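Local coordinates for protein aminoglycoside phosphotransferase (Streptomyces rimosus, PDB 6FUC) that probably transfers phosphate from ATP to the 3''-hydroxyl of streptomycin, a modification that makes the aminoglycoside antibiotic ineffective, at residues A[9-14]-A[40-45]; A[74-77]-A[82-85]. All coordinates share one frame; numbering follows the deposited sequence.

Interaction 1: A[9-14]-A[40-45]; sequences TLLRAD and RYAKCV
Leu11 reaches from the N-terminal helix onto Ala42 and Cys44 of strand 40-45, and illustrates how the branched end of one leucine can pack a helix against a sheet. Its CB leaves the helix pointing toward the strand but stays short of it. With CG anti to the carbonyl carbon (chi1 -59°), the chain continues outward, and CG is the first atom to meet a partner, lying 4.1 Å from Cys44 SG. Both methyls converge on Ala42 CB, and CD2 also reaches the sulfur. Leu11 CD2 is 3.6 Å from Ala42 CB and 3.9 Å from Cys44 SG, while Leu11 CD1 rests mainly on the alanine, 3.9 Å from Ala42 CB.

The sheet is the antiparallel one of the small N-terminal lobe in a kinase-like fold, and helix 4-12 packs on one of its faces. The other face of the same strand carries Lys43 and Val45, both directed away from Leu11 and resting against helix 50-63. There Lys43 NZ forms a salt bridge with Glu56, consistent with the strand lysine and helix glutamate pair of protein kinases. Ala42 bonds through its backbone to Phe33 on one side and Lys43 to Leu85 on the other, placing the strand between 31-34 and 82-88.

All three touching residues are buried, and the contact is entirely apolar. Trp20, Phe33 and Leu86 also pack against Leu11. Cys44 CB already points toward the helix, and with SG anti to the carbonyl carbon (chi1 -60°) the sulfur comes to lie beside CG and CD2 of Leu11.

Interaction 2: A[74-77]-A[82-85]; sequences LDWR and GAGL
The indole of Trp76 meets Leu85 CB at its edge, near the ring plane, while Gly84 O and Ala83 CB approach it obliquely. The cation-pi partner of the ring is Arg57, from helix 50-63. In the other flat group, the guanidinium of Arg77, Asp75 CG lies at an edge, in the guanidinium plane.

These groups decorate the beta hairpin of strands 73-79 and 82-88, at the margin of the five-stranded antiparallel sheet, and illustrate how the faces of one ribbon can differ in chemistry. On the face of Trp76 and Leu85 the contacts are mainly apolar. Trp76 CG is anti to the backbone N (chi1 168°), and the ring extends across the neighbouring strand, bringing Trp76 CH2 to 3.8 Å from Ala83 CB and Trp76 CE3 to 4.2 Å from Leu85 CB.

On the face of Arg77 and Gly84 the arginine chain, extended from CG to NE, turns its end away from the partner strand to a salt bridge within its own. It grips Asp75 side-on, with both donors on one oxygen. Arg77 NE, 2.8 Å from Asp75 OD2, approaches that oxygen from 51° out of the carboxylate plane, while Arg77 NH2 takes its anti lone pair. The second carboxylate oxygen takes a weak bond from the backbone N of Trp76. Arg77 NH2 has a further salt-bridge partner in Asp14.

A classic beta bulge sets Leu74 and Asp75 against the single residue Leu86. Beyond it, Trp76 and Leu85 make a non-hydrogen-bonded pair, and Arg77 and Gly84 a hydrogen-bonded one. Arg77 N donates to Gly84 O at 2.9 Å. Gly84 N returns a bond to Arg77 O, nearly straight at 165°. Ala83 CA adds a CA-H...O contact to Arg77 O at 3.1 Å.

How the interactions relate
From the N terminus, the chain passes through helix 4-12 and the first two strands before interaction 1 closes a loop of 25 residues by bringing strand 40-45 under the helix. Helix 50-63 follows, and interaction 2 then closes the hairpin, with four residues between its segments and only two between its strands. The two are in series, neither nested nor crossed. Strand 82-88 unites them: it lies between strands 40-45 and 73-79, and Leu85 N probably bonds to Lys43 O at 2.8 Å. A second tie bypasses the middle strands, since Arg77 NH1 probably donates to Leu10 O at 2.9 Å, fastening edge strand 73-79 to the N-terminal helix.

Interaction 1: A[9-14]-A[40-45]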
# COMPACT_ATOMS: atom_id res chain seq x y z
N THR A 9 -17.05 0.79 20.12
CA THR A 9 -17.22 1.80 21.17
C THR A 9 -16.54 3.11 20.78
O THR A 9 -17.11 4.17 20.92
CB THR A 9 -16.74 1.27 22.51
OG1 THR A 9 -17.53 0.10 22.84
CG2 THR A 9 -16.94 2.22 23.56
N LEU A 10 -15.32 3.01 20.28
CA LEU A 10 -14.62 4.18 19.81
C LEU A 10 -15.41 4.85 18.71
O LEU A 10 -15.50 6.08 18.67
CB LEU A 10 -13.19 3.88 19.28
CG LEU A 10 -12.18 3.41 20.31
CD1 LEU A 10 -10.92 2.94 19.66
CD2 LEU A 10 -11.87 4.57 21.24
N LEU A 11 -15.89 4.05 17.72
CA LEU A 11 -16.52 4.62 16.56
C LEU A 11 -17.89 5.24 16.87
O LEU A 11 -18.29 6.22 16.25
CB LEU A 11 -16.64 3.61 15.46
CG LEU A 11 -15.32 3.00 14.97
CD1 LEU A 11 -15.57 2.04 13.83
CD2 LEU A 11 -14.27 4.06 14.63
N ARG A 12 -18.59 4.64 17.84
CA ARG A 12 -19.87 5.10 18.25
C ARG A 12 -19.82 6.26 19.21
O ARG A 12 -20.90 6.80 19.55
CB ARG A 12 -20.70 3.95 18.81
CG ARG A 12 -21.07 2.91 17.77
CD ARG A 12 -21.69 1.66 18.35
NE ARG A 12 -22.06 0.73 17.26
CZ ARG A 12 -22.27 -0.58 17.39
NH1 ARG A 12 -22.03 -1.19 18.55
NH2 ARG A 12 -22.68 -1.29 16.35
N ALA A 13 -18.65 6.69 19.63
CA ALA A 13 -18.55 7.63 20.73
C ALA A 13 -19.24 8.95 20.46
O ALA A 13 -19.73 9.58 21.40
CB ALA A 13 -17.11 7.89 21.15
N ASP A 14 -19.28 9.42 19.22
CA ASP A 14 -19.94 10.67 18.93
C ASP A 14 -21.45 10.59 18.80
O ASP A 14 -22.11 11.59 18.68
CB ASP A 14 -19.40 11.30 17.68
CG ASP A 14 -19.64 10.45 16.47
OD1 ASP A 14 -18.93 9.47 16.31
OD2 ASP A 14 -20.80 10.40 15.83
N ARG A 40 -17.52 7.32 4.91
CA ARG A 40 -16.42 7.36 5.86
C ARG A 40 -15.91 5.95 6.11
O ARG A 40 -16.70 4.98 6.09
CB ARG A 40 -16.85 7.99 7.21
CG ARG A 40 -17.34 9.42 7.06
CD ARG A 40 -17.70 10.14 8.36
NE ARG A 40 -18.24 11.53 7.99
CZ ARG A 40 -17.98 12.70 8.61
NH1 ARG A 40 -17.27 12.73 9.72
NH2 ARG A 40 -18.40 13.85 8.10
N TYR A 41 -14.60 5.83 6.30
CA TYR A 41 -13.96 4.62 6.70
C TYR A 41 -13.32 4.80 8.05
O TYR A 41 -12.99 5.93 8.45
CB TYR A 41 -12.90 4.20 5.69
CG TYR A 41 -13.37 3.48 4.47
CD1 TYR A 41 -13.91 4.18 3.44
CD2 TYR A 41 -13.28 2.09 4.39
CE1 TYR A 41 -14.33 3.54 2.28
CE2 TYR A 41 -13.74 1.40 3.24
CZ TYR A 41 -14.24 2.18 2.18
OH TYR A 41 -14.61 1.54 1.02
N ALA A 42 -13.10 3.69 8.76
CA ALA A 42 -12.37 3.72 10.03
C ALA A 42 -11.42 2.53 10.11
O ALA A 42 -11.83 1.40 9.81
CB ALA A 42 -13.25 3.76 11.22
N LYS A 43 -10.22 2.75 10.55
CA LYS A 43 -9.30 1.67 10.81
C LYS A 43 -9.00 1.69 12.26
O LYS A 43 -8.66 2.75 12.82
CB LYS A 43 -8.03 1.87 10.00
CG LYS A 43 -7.01 0.82 10.11
CD LYS A 43 -5.95 0.96 9.02
CE LYS A 43 -4.80 0.00 9.39
NZ LYS A 43 -3.72 0.19 8.38
N CYS A 44 -9.17 0.54 12.93
CA CYS A 44 -8.91 0.46 14.35
C CYS A 44 -7.89 -0.59 14.65
O CYS A 44 -7.85 -1.64 13.97
CB CYS A 44 -10.18 0.11 15.12
SG CYS A 44 -11.54 1.29 14.93
N VAL A 45 -7.12 -0.37 15.71
CA VAL A 45 -6.04 -1.25 16.08
C VAL A 45 -5.99 -1.39 17.59
O VAL A 45 -6.44 -0.49 18.35
CB VAL A 45 -4.65 -0.74 15.56
CG1 VAL A 45 -4.67 -0.59 14.04
CG2 VAL A 45 -4.18 0.53 16.28

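Interaction 2: A[74-77]-A[82-85]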
# COMPACT_ATOMS: atom_id res chain seq x y z
N LEU A 74 -10.68 12.49 9.31
CA LEU A 74 -11.88 13.08 9.90
C LEU A 74 -11.83 13.06 11.41
O LEU A 74 -12.43 13.93 12.04
CB LEU A 74 -13.12 12.33 9.38
CG LEU A 74 -13.31 12.43 7.84
CD1 LEU A 74 -14.48 11.62 7.39
CD2 LEU A 74 -13.44 13.86 7.39
N ASP A 75 -11.22 12.04 12.01
CA ASP A 75 -11.09 12.02 13.48
C ASP A 75 -9.99 11.01 13.85
O ASP A 75 -9.63 10.13 13.06
CB ASP A 75 -12.40 11.73 14.19
CG ASP A 75 -12.49 12.33 15.61
OD1 ASP A 75 -11.51 12.96 16.07
OD2 ASP A 75 -13.56 12.10 16.24
N TRP A 76 -9.55 11.13 15.09
CA TRP A 76 -8.56 10.28 15.71
C TRP A 76 -9.00 10.04 17.15
O TRP A 76 -9.23 11.04 17.84
CB TRP A 76 -7.17 10.98 15.68
CG TRP A 76 -6.15 10.30 16.55
CD1 TRP A 76 -5.63 10.74 17.72
CD2 TRP A 76 -5.49 9.06 16.25
NE1 TRP A 76 -4.71 9.85 18.19
CE2 TRP A 76 -4.63 8.80 17.32
CE3 TRP A 76 -5.52 8.14 15.17
CZ2 TRP A 76 -3.78 7.69 17.32
CZ3 TRP A 76 -4.71 7.06 15.21
CH2 TRP A 76 -3.87 6.84 16.27
N ARG A 77 -9.19 8.80 17.52
CA ARG A 77 -9.84 8.46 18.79
C ARG A 77 -9.00 7.40 19.48
O ARG A 77 -8.56 6.44 18.83
CB ARG A 77 -11.25 7.95 18.52
CG ARG A 77 -12.13 8.99 17.88
CD ARG A 77 -13.56 8.54 17.73
NE ARG A 77 -14.32 9.54 17.02
CZ ARG A 77 -15.55 9.41 16.60
NH1 ARG A 77 -16.24 8.31 16.89
NH2 ARG A 77 -16.11 10.35 15.92
N GLY A 82 -7.20 0.65 22.38
CA GLY A 82 -6.48 0.98 21.17
C GLY A 82 -6.96 2.29 20.57
O GLY A 82 -7.28 3.23 21.30
N ALA A 83 -6.97 2.35 19.27
CA ALA A 83 -7.18 3.64 18.57
C ALA A 83 -7.98 3.39 17.29
O ALA A 83 -7.97 2.28 16.71
CB ALA A 83 -5.87 4.35 18.24
N GLY A 84 -8.66 4.46 16.88
CA GLY A 84 -9.40 4.49 15.62
C GLY A 84 -9.06 5.71 14.84
O GLY A 84 -9.01 6.82 15.36
N LEU A 85 -8.84 5.48 13.54
CA LEU A 85 -8.53 6.52 12.58
C LEU A 85 -9.68 6.60 11.58
O LEU A 85 -9.90 5.65 10.82
CB LEU A 85 -7.22 6.19 11.86
CG LEU A 85 -6.83 7.03 10.70
CD1 LEU A 85 -6.75 8.49 11.06
CD2 LEU A 85 -5.52 6.55 10.06